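Local coordinates for protein WbmS, polysaccharide deacetylase involved in O-antigen biosynthesis (Bordetella bronchiseptica, PDB 3HFT) that probably removes acetyl groups from a polysaccharide as a zinc-dependent deacetylase in the biosynthesis of the bacterial O-antigen, at residues E61-T72 / I81-H92. Numbering follows the deposited sequence.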
loop_
_atom_site.group_PDB
_atom_site.type_symbol
_atom_site.label_atom_id
_atom_site.label_comp_id
_atom_site.label_asym_id
_atom_site.label_seq_id
_atom_site.Cartn_x
_atom_site.Cartn_y
_atom_site.Cartn_z
ATOM N N GLU A 61 -28.016 10.607 0.084
ATOM C CA GLU A 61 -29.354 10.285 -0.396
ATOM C C GLU A 61 -30.010 11.484 -1.084
ATOM O O GLU A 61 -30.642 11.325 -2.111
ATOM C CB GLU A 61 -30.232 9.718 0.732
ATOM C CG GLU A 61 -29.720 8.325 1.127
ATOM C CD GLU A 61 -30.672 7.494 1.988
ATOM O OE1 GLU A 61 -31.506 8.075 2.722
ATOM O OE2 GLU A 61 -30.519 6.238 1.946
ATOM N N GLY A 62 -29.819 12.685 -0.550
ATOM C CA GLY A 62 -30.365 13.888 -1.173
ATOM C C GLY A 62 -29.829 14.165 -2.568
ATOM O O GLY A 62 -30.525 14.753 -3.398
ATOM N N ALA A 63 -28.593 13.744 -2.826
ATOM C CA ALA A 63 -27.958 13.897 -4.130
ATOM C C ALA A 63 -28.405 12.804 -5.078
ATOM O O ALA A 63 -28.325 12.951 -6.290
ATOM C CB ALA A 63 -26.422 13.870 -3.964
ATOM N N GLY A 64 -28.848 11.684 -4.525
ATOM C CA GLY A 64 -29.306 10.564 -5.322
ATOM C C GLY A 64 -28.222 9.808 -6.061
ATOM O O GLY A 64 -28.489 9.244 -7.114
ATOM N N VAL A 65 -27.008 9.783 -5.509
ATOM C CA VAL A 65 -25.854 9.116 -6.143
ATOM C C VAL A 65 -25.457 7.818 -5.410
ATOM O O VAL A 65 -25.855 7.581 -4.253
ATOM C CB VAL A 65 -24.606 10.077 -6.178
ATOM C CG1 VAL A 65 -24.965 11.406 -6.834
ATOM C CG2 VAL A 65 -24.044 10.359 -4.752
ATOM N N CYS A 66 -24.680 6.991 -6.103
ATOM C CA CYS A 66 -24.080 5.780 -5.542
ATOM C C CYS A 66 -23.008 6.131 -4.522
ATOM O O CYS A 66 -22.407 7.203 -4.580
ATOM C CB CYS A 66 -23.390 4.955 -6.638
ATOM S SG CYS A 66 -24.507 4.087 -7.729
ATOM N N ALA A 67 -22.750 5.205 -3.602
ATOM C CA ALA A 67 -21.686 5.372 -2.633
ATOM C C ALA A 67 -21.390 4.029 -1.964
ATOM O O ALA A 67 -22.223 3.122 -1.980
ATOM C CB ALA A 67 -22.036 6.471 -1.594
ATOM N N THR A 68 -20.185 3.892 -1.427
ATOM C CA THR A 68 -19.779 2.674 -0.730
ATOM C C THR A 68 -19.425 3.055 0.708
ATOM O O THR A 68 -18.764 4.056 0.929
ATOM C CB THR A 68 -18.590 2.047 -1.411
ATOM O OG1 THR A 68 -18.896 1.869 -2.801
ATOM C CG2 THR A 68 -18.247 0.711 -0.762
ATOM N N TRP A 69 -19.854 2.239 1.672
ATOM C CA TRP A 69 -19.759 2.587 3.106
ATOM C C TRP A 69 -19.020 1.485 3.805
ATOM O O TRP A 69 -19.441 0.319 3.729
ATOM C CB TRP A 69 -21.180 2.716 3.721
ATOM C CG TRP A 69 -22.031 3.746 3.007
ATOM C CD1 TRP A 69 -22.633 3.593 1.805
ATOM C CD2 TRP A 69 -22.292 5.096 3.414
ATOM N NE1 TRP A 69 -23.304 4.725 1.456
ATOM C CE2 TRP A 69 -23.104 5.674 2.421
ATOM C CE3 TRP A 69 -21.978 5.845 4.547
ATOM C CZ2 TRP A 69 -23.543 6.994 2.484
ATOM C CZ3 TRP A 69 -22.415 7.167 4.618
ATOM C CH2 TRP A 69 -23.211 7.719 3.594
ATOM N N PHE A 70 -17.934 1.819 4.488
ATOM C CA PHE A 70 -17.160 0.790 5.185
ATOM C C PHE A 70 -17.506 0.780 6.678
ATOM O O PHE A 70 -17.217 1.731 7.393
ATOM C CB PHE A 70 -15.672 0.965 4.915
ATOM C CG PHE A 70 -15.302 0.751 3.489
ATOM C CD1 PHE A 70 -15.289 -0.532 2.936
ATOM C CD2 PHE A 70 -14.913 1.809 2.693
ATOM C CE1 PHE A 70 -14.930 -0.711 1.638
ATOM C CE2 PHE A 70 -14.546 1.600 1.391
ATOM C CZ PHE A 70 -14.575 0.346 0.861
ATOM N N ALA A 71 -18.161 -0.301 7.119
ATOM C CA ALA A 71 -18.724 -0.363 8.480
ATOM C C ALA A 71 -17.708 -0.765 9.536
ATOM O O ALA A 71 -16.903 -1.702 9.343
ATOM C CB ALA A 71 -19.920 -1.351 8.516
ATOM N N THR A 72 -17.758 -0.062 10.659
ATOM C CA THR A 72 -16.886 -0.317 11.791
ATOM C C THR A 72 -17.578 -1.076 12.911
ATOM O O THR A 72 -16.943 -1.785 13.675
ATOM C CB THR A 72 -16.344 1.008 12.390
ATOM O OG1 THR A 72 -17.401 1.984 12.482
ATOM C CG2 THR A 72 -15.204 1.568 11.540
ATOM N N ILE A 81 -28.364 1.574 4.682
ATOM C CA ILE A 81 -27.361 1.425 3.640
ATOM C C ILE A 81 -27.655 0.172 2.806
ATOM O O ILE A 81 -27.661 0.220 1.576
ATOM C CB ILE A 81 -25.956 1.373 4.278
ATOM C CG1 ILE A 81 -25.652 2.734 4.946
ATOM C CG2 ILE A 81 -24.887 0.959 3.225
ATOM C CD1 ILE A 81 -24.456 2.763 5.887
ATOM N N ARG A 82 -27.917 -0.954 3.462
ATOM C CA ARG A 82 -28.279 -2.169 2.721
ATOM C C ARG A 82 -29.487 -1.943 1.802
ATOM O O ARG A 82 -29.451 -2.310 0.635
ATOM C CB ARG A 82 -28.604 -3.322 3.675
ATOM C CG ARG A 82 -27.406 -3.911 4.392
ATOM C CD ARG A 82 -27.788 -5.184 5.170
ATOM N NE ARG A 82 -26.869 -5.433 6.292
ATOM C CZ ARG A 82 -27.043 -5.005 7.550
ATOM N NH1 ARG A 82 -28.111 -4.300 7.899
ATOM N NH2 ARG A 82 -26.132 -5.287 8.480
ATOM N N ARG A 83 -30.562 -1.365 2.340
ATOM C CA ARG A 83 -31.794 -1.127 1.569
ATOM C C ARG A 83 -31.615 -0.306 0.314
ATOM O O ARG A 83 -32.262 -0.553 -0.707
ATOM C CB ARG A 83 -32.828 -0.358 2.402
ATOM C CG ARG A 83 -33.672 -1.184 3.279
ATOM C CD ARG A 83 -34.866 -0.378 3.743
ATOM N NE ARG A 83 -34.463 0.853 4.418
ATOM C CZ ARG A 83 -34.253 0.964 5.728
ATOM N NH1 ARG A 83 -34.400 -0.079 6.533
ATOM N NH2 ARG A 83 -33.887 2.134 6.249
ATOM N N ASN A 84 -30.800 0.728 0.407
ATOM C CA ASN A 84 -30.634 1.622 -0.702
ATOM C C ASN A 84 -29.863 0.893 -1.805
ATOM O O ASN A 84 -28.691 0.527 -1.623
ATOM C CB ASN A 84 -29.909 2.895 -0.243
ATOM C CG ASN A 84 -29.892 3.957 -1.301
ATOM O OD1 ASN A 84 -29.879 3.653 -2.503
ATOM N ND2 ASN A 84 -29.895 5.220 -0.874
ATOM N N PRO A 85 -30.497 0.720 -2.972
ATOM C CA PRO A 85 -29.831 -0.018 -4.042
ATOM C C PRO A 85 -28.628 0.718 -4.639
ATOM O O PRO A 85 -27.829 0.110 -5.353
ATOM C CB PRO A 85 -30.935 -0.199 -5.084
ATOM C CG PRO A 85 -31.875 0.924 -4.841
ATOM C CD PRO A 85 -31.828 1.211 -3.379
ATOM N N LEU A 86 -28.495 2.005 -4.351
ATOM C CA LEU A 86 -27.356 2.772 -4.836
ATOM C C LEU A 86 -26.163 2.681 -3.887
ATOM O O LEU A 86 -25.064 3.150 -4.213
ATOM C CB LEU A 86 -27.750 4.243 -5.011
ATOM C CG LEU A 86 -28.869 4.596 -5.988
ATOM C CD1 LEU A 86 -28.977 6.101 -6.109
ATOM C CD2 LEU A 86 -28.641 3.957 -7.334
ATOM N N PHE A 87 -26.368 2.088 -2.716
ATOM C CA PHE A 87 -25.325 2.024 -1.705
ATOM C C PHE A 87 -24.772 0.626 -1.531
ATOM O O PHE A 87 -25.511 -0.328 -1.448
ATOM C CB PHE A 87 -25.851 2.494 -0.348
ATOM C CG PHE A 87 -26.164 3.979 -0.273
ATOM C CD1 PHE A 87 -25.784 4.864 -1.270
ATOM C CD2 PHE A 87 -26.759 4.493 0.860
ATOM C CE1 PHE A 87 -26.057 6.212 -1.157
ATOM C CE2 PHE A 87 -27.024 5.846 0.974
ATOM C CZ PHE A 87 -26.666 6.700 -0.031
ATOM N N GLU A 88 -23.464 0.522 -1.418
ATOM C CA GLU A 88 -22.824 -0.751 -1.139
ATOM C C GLU A 88 -22.290 -0.692 0.295
ATOM O O GLU A 88 -21.736 0.322 0.718
ATOM C CB GLU A 88 -21.684 -0.993 -2.111
ATOM C CG GLU A 88 -20.798 -2.168 -1.730
ATOM C CD GLU A 88 -19.665 -2.403 -2.718
ATOM O OE1 GLU A 88 -19.639 -1.727 -3.771
ATOM O OE2 GLU A 88 -18.795 -3.251 -2.398
ATOM N N LEU A 89 -22.482 -1.771 1.041
ATOM C CA LEU A 89 -21.955 -1.876 2.393
ATOM C C LEU A 89 -20.721 -2.782 2.330
ATOM O O LEU A 89 -20.786 -3.904 1.815
ATOM C CB LEU A 89 -22.993 -2.471 3.340
ATOM C CG LEU A 89 -22.605 -2.588 4.829
ATOM C CD1 LEU A 89 -22.306 -1.217 5.461
ATOM C CD2 LEU A 89 -23.669 -3.357 5.651
ATOM N N GLY A 90 -19.606 -2.271 2.840
ATOM C CA GLY A 90 -18.384 -3.036 2.987
ATOM C C GLY A 90 -17.955 -2.990 4.447
ATOM O O GLY A 90 -18.712 -2.513 5.322
ATOM N N VAL A 91 -16.756 -3.495 4.722
ATOM C CA VAL A 91 -16.238 -3.576 6.101
ATOM C C VAL A 91 -14.981 -2.757 6.318
ATOM O O VAL A 91 -14.189 -2.550 5.389
ATOM C CB VAL A 91 -16.023 -5.082 6.527
ATOM C CG1 VAL A 91 -17.365 -5.748 6.713
ATOM C CG2 VAL A 91 -15.148 -5.835 5.501
ATOM N N HIS A 92 -14.837 -2.291 7.560
ATOM C CA HIS A 92 -13.719 -1.497 8.020
ATOM C C HIS A 92 -13.118 -2.127 9.288
ATOM O O HIS A 92 -13.272 -1.614 10.397
ATOM C CB HIS A 92 -14.193 -0.068 8.273
ATOM C CG HIS A 92 -13.109 0.965 8.229
ATOM N ND1 HIS A 92 -12.327 1.190 7.118
ATOM C CD2 HIS A 92 -12.736 1.893 9.147
ATOM C CE1 HIS A 92 -11.493 2.187 7.366
ATOM N NE2 HIS A 92 -11.717 2.625 8.591
HETATM O O HOH W 1 -14.135 -2.260 13.009
#
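Trp69 and Phe87 meet on the helix-covered face of a parallel beta-alpha-beta unit, in which strands 67-71 and 87-91 pair side by side and helix 77-83 makes the crossover. Six backbone hydrogen bonds join the strands, from Ala67 N to Leu86 O at one end to His92 N to Ala71 O at the other; the shortest, Gly90 N to Trp69 O, is 2.7 Å and nearly straight (174°).

The aromatic pair is edge-to-face. With CG beside the backbone N (chi1 -57°), the indole brings NE1 over the Phe87 ring, 3.4 Å from its CG, the planes inclined at 55°. Ile81 of the crossover helix lays its CD1 over one indole face, toward the rim, while its CG2 comes 3.7 Å from Trp69 CD1. Phe87 carries Asn84 ND2 on its opposite face.

That amide donates to Glu61 OE2 (3.1 Å), while Asn84 OD1 accepts from Leu86 N in an Asx turn, so both ends of the amide are engaged and its rotation is fixed.

Beyond the strand end, His92 binds the zinc ion through NE2 together with Asp46 and His127. Thr72 lies alongside it, pointing the same way, and its CG2 meets the imidazole edge 3.5 Å from His92 CD2.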